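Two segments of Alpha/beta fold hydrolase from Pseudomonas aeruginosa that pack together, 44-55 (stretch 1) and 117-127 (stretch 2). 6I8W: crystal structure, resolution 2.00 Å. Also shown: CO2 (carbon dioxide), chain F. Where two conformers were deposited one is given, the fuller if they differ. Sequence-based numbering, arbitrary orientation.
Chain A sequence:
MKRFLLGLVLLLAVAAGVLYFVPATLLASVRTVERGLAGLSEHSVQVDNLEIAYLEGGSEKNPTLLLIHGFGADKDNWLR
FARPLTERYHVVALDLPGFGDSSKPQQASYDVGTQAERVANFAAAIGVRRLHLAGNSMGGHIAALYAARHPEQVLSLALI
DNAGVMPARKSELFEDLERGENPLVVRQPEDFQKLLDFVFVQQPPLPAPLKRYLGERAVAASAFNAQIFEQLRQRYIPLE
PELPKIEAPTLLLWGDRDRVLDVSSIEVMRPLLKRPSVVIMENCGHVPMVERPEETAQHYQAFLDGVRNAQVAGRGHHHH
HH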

# COMPACT_ATOMS: atom_id res chain seq x y z
N SER A 44 -2.65 -17.32 0.08
CA SER A 44 -3.83 -16.74 -0.54
C SER A 44 -5.08 -17.33 0.08
O SER A 44 -5.05 -18.43 0.65
CB SER A 44 -3.82 -16.97 -2.05
OG SER A 44 -4.10 -18.31 -2.36
N VAL A 45 -6.17 -16.57 0.02
CA VAL A 45 -7.44 -17.04 0.52
C VAL A 45 -8.55 -16.44 -0.35
O VAL A 45 -8.44 -15.30 -0.82
CB VAL A 45 -7.63 -16.66 2.02
CG1 VAL A 45 -7.58 -15.16 2.22
CG2 VAL A 45 -8.95 -17.24 2.57
N GLN A 46 -9.59 -17.22 -0.59
CA GLN A 46 -10.75 -16.77 -1.34
C GLN A 46 -11.73 -16.04 -0.43
O GLN A 46 -12.20 -16.60 0.56
CB GLN A 46 -11.46 -17.96 -2.02
CG GLN A 46 -10.58 -18.70 -3.02
CD GLN A 46 -11.17 -20.04 -3.43
OE1 GLN A 46 -12.09 -20.54 -2.79
NE2 GLN A 46 -10.65 -20.62 -4.50
N VAL A 47 -12.06 -14.81 -0.81
CA VAL A 47 -12.98 -13.97 -0.06
C VAL A 47 -14.02 -13.44 -1.03
O VAL A 47 -13.66 -12.74 -1.98
CB VAL A 47 -12.24 -12.78 0.63
CG1 VAL A 47 -13.22 -11.97 1.43
CG2 VAL A 47 -11.08 -13.30 1.49
N ASP A 48 -15.29 -13.82 -0.81
CA ASP A 48 -16.37 -13.56 -1.76
C ASP A 48 -15.94 -13.99 -3.17
O ASP A 48 -16.18 -13.27 -4.16
CB ASP A 48 -16.85 -12.10 -1.75
CG ASP A 48 -17.57 -11.72 -0.47
OD1 ASP A 48 -18.37 -12.52 0.05
OD2 ASP A 48 -17.37 -10.58 0.00
N ASN A 49 -15.30 -15.15 -3.22
CA ASN A 49 -14.85 -15.75 -4.47
C ASN A 49 -13.76 -14.94 -5.17
O ASN A 49 -13.45 -15.18 -6.32
CB ASN A 49 -16.02 -15.97 -5.44
CG ASN A 49 -15.76 -17.08 -6.45
OD1 ASN A 49 -15.15 -18.10 -6.12
ND2 ASN A 49 -16.21 -16.88 -7.68
N LEU A 50 -13.14 -13.99 -4.46
CA LEU A 50 -11.96 -13.36 -5.02
C LEU A 50 -10.72 -13.93 -4.35
O LEU A 50 -10.67 -14.05 -3.12
CB LEU A 50 -11.97 -11.84 -4.80
CG LEU A 50 -13.15 -11.00 -5.30
CD1 LEU A 50 -12.79 -9.53 -5.14
CD2 LEU A 50 -13.53 -11.35 -6.73
N GLU A 51 -9.70 -14.22 -5.14
CA GLU A 51 -8.44 -14.67 -4.55
C GLU A 51 -7.68 -13.47 -4.02
O GLU A 51 -7.37 -12.54 -4.75
CB GLU A 51 -7.58 -15.43 -5.57
CG GLU A 51 -6.27 -15.91 -4.96
CD GLU A 51 -5.69 -17.08 -5.73
OE1 GLU A 51 -6.42 -17.70 -6.53
OE2 GLU A 51 -4.49 -17.39 -5.53
N ILE A 52 -7.41 -13.49 -2.73
CA ILE A 52 -6.65 -12.42 -2.12
C ILE A 52 -5.29 -12.95 -1.69
O ILE A 52 -5.21 -13.83 -0.84
CB ILE A 52 -7.40 -11.82 -0.95
CG1 ILE A 52 -8.75 -11.25 -1.46
CG2 ILE A 52 -6.53 -10.77 -0.23
CD1 ILE A 52 -9.44 -10.36 -0.45
N ALA A 53 -4.23 -12.42 -2.31
CA ALA A 53 -2.87 -12.78 -1.95
C ALA A 53 -2.45 -11.98 -0.72
O ALA A 53 -2.82 -10.80 -0.58
CB ALA A 53 -1.90 -12.53 -3.12
N TYR A 54 -1.69 -12.60 0.17
CA TYR A 54 -1.21 -11.86 1.32
C TYR A 54 0.09 -12.41 1.85
O TYR A 54 0.47 -13.54 1.56
CB TYR A 54 -2.27 -11.84 2.44
CG TYR A 54 -2.63 -13.17 3.08
CD1 TYR A 54 -3.55 -14.03 2.48
CD2 TYR A 54 -2.09 -13.56 4.31
CE1 TYR A 54 -3.91 -15.26 3.06
CE2 TYR A 54 -2.45 -14.78 4.92
CZ TYR A 54 -3.35 -15.62 4.29
OH TYR A 54 -3.71 -16.81 4.87
N LEU A 55 0.79 -11.57 2.59
CA LEU A 55 1.98 -11.99 3.32
C LEU A 55 1.63 -12.14 4.78
O LEU A 55 0.78 -11.40 5.30
CB LEU A 55 3.11 -10.98 3.16
CG LEU A 55 3.60 -10.76 1.73
CD1 LEU A 55 4.63 -9.65 1.69
CD2 LEU A 55 4.17 -12.05 1.14
N GLU A 117 -15.07 -3.23 3.21
CA GLU A 117 -15.83 -4.43 3.56
C GLU A 117 -15.09 -5.72 3.16
O GLU A 117 -15.13 -6.71 3.89
CB GLU A 117 -17.22 -4.40 2.92
CG GLU A 117 -18.08 -3.31 3.50
CD GLU A 117 -17.95 -3.22 5.01
OE1 GLU A 117 -18.23 -4.22 5.71
OE2 GLU A 117 -17.55 -2.14 5.51
N ARG A 118 -14.41 -5.71 2.02
CA ARG A 118 -13.60 -6.86 1.62
C ARG A 118 -12.48 -7.12 2.64
O ARG A 118 -12.16 -8.28 2.94
CB ARG A 118 -13.01 -6.65 0.22
CG ARG A 118 -14.06 -6.53 -0.92
CD ARG A 118 -13.41 -6.59 -2.32
NE ARG A 118 -14.39 -6.51 -3.39
CZ ARG A 118 -14.51 -5.49 -4.24
NH1 ARG A 118 -13.69 -4.45 -4.14
NH2 ARG A 118 -15.44 -5.51 -5.19
N VAL A 119 -11.87 -6.06 3.16
CA VAL A 119 -10.78 -6.22 4.12
C VAL A 119 -11.31 -6.83 5.43
O VAL A 119 -10.68 -7.71 6.01
CB VAL A 119 -10.07 -4.89 4.43
CG1 VAL A 119 -9.03 -5.09 5.53
CG2 VAL A 119 -9.40 -4.33 3.18
N ALA A 120 -12.47 -6.38 5.87
CA ALA A 120 -13.10 -6.96 7.05
C ALA A 120 -13.45 -8.43 6.82
O ALA A 120 -13.23 -9.27 7.70
CB ALA A 120 -14.34 -6.18 7.43
N ASN A 121 -14.00 -8.75 5.65
CA ASN A 121 -14.28 -10.14 5.31
C ASN A 121 -12.99 -10.97 5.23
O ASN A 121 -12.98 -12.16 5.58
CB ASN A 121 -15.02 -10.22 3.96
CG ASN A 121 -16.43 -9.65 4.02
OD1 ASN A 121 -17.01 -9.51 5.09
ND2 ASN A 121 -16.98 -9.31 2.86
N PHE A 122 -11.92 -10.36 4.76
CA PHE A 122 -10.60 -11.01 4.71
C PHE A 122 -10.08 -11.33 6.12
O PHE A 122 -9.57 -12.42 6.37
CB PHE A 122 -9.59 -10.14 3.95
CG PHE A 122 -8.14 -10.56 4.14
CD1 PHE A 122 -7.58 -11.58 3.38
CD2 PHE A 122 -7.32 -9.90 5.05
CE1 PHE A 122 -6.23 -11.95 3.55
CE2 PHE A 122 -5.98 -10.26 5.23
CZ PHE A 122 -5.44 -11.28 4.48
N ALA A 123 -10.20 -10.38 7.04
CA ALA A 123 -9.75 -10.63 8.41
C ALA A 123 -10.50 -11.83 8.99
O ALA A 123 -9.88 -12.72 9.59
CB ALA A 123 -9.94 -9.38 9.28
N ALA A 124 -11.82 -11.89 8.79
CA ALA A 124 -12.59 -13.04 9.25
C ALA A 124 -12.12 -14.33 8.57
O ALA A 124 -12.06 -15.39 9.20
CB ALA A 124 -14.10 -12.82 9.01
N ALA A 125 -11.79 -14.23 7.29
CA ALA A 125 -11.39 -15.40 6.53
C ALA A 125 -10.08 -16.01 7.04
O ALA A 125 -9.88 -17.22 6.94
CB ALA A 125 -11.27 -15.05 5.05
N ILE A 126 -9.19 -15.19 7.58
CA ILE A 126 -7.94 -15.75 8.13
C ILE A 126 -8.01 -15.89 9.66
O ILE A 126 -7.01 -16.18 10.32
CB ILE A 126 -6.69 -14.92 7.74
CG1 ILE A 126 -6.80 -13.48 8.26
CG2 ILE A 126 -6.50 -14.94 6.24
CD1 ILE A 126 -5.45 -12.73 8.23
N GLY A 127 -9.21 -15.69 10.20
CA GLY A 127 -9.46 -16.01 11.60
C GLY A 127 -8.99 -14.95 12.57
O GLY A 127 -8.66 -15.27 13.71
C CO2 F . -2.03 -20.30 -0.11
O1 CO2 F . -2.11 -20.27 1.03
O2 CO2 F . -1.95 -20.31 -1.24

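The phenyl ring of F122 turns its edge toward the face of Y54. The ring centroids lie 5.2 Å apart and the planes meet at 76°. Y54 CD1 comes within 3.6 Å of F122 CE1. This aromatic pair sits inside a mostly apolar contact between a β-hairpin and a helix.

The hairpin reverses through a type I' turn from V47 to L50. V45, V47, L50, I52 and Y54 all point their CA-to-CB bonds toward the helix. F122 leaves the helix sideways, but its t rotamer brings the ring end nearer to the strands. There it meets V45 (CG1 to F122 CE1, 3.7 Å) and I52 (CG2 to F122 CD1, 3.8 Å). It is buried, and the hairpin covers more of its surface than of any other residue in this contact.

V47 is also buried. Its CG1 lies 3.6 Å from N121 CB. The methyl of A125 packs against both valines, with its CB 4.0 Å from V45 CG2 and 4.0 Å from V47 CG2. Just past the helix, I126 CG2 packs 3.8 Å from Y54 CZ.

One polar contact joins the stretches. N121 ND2 donates a weak hydrogen bond to D48 OD2 (3.2 Å, 124°), where both side chains can also meet solvent. L50 CD1 rests 3.8 Å from R118 NE, while the guanidinium finds hydrogen-bond partners elsewhere in the structure.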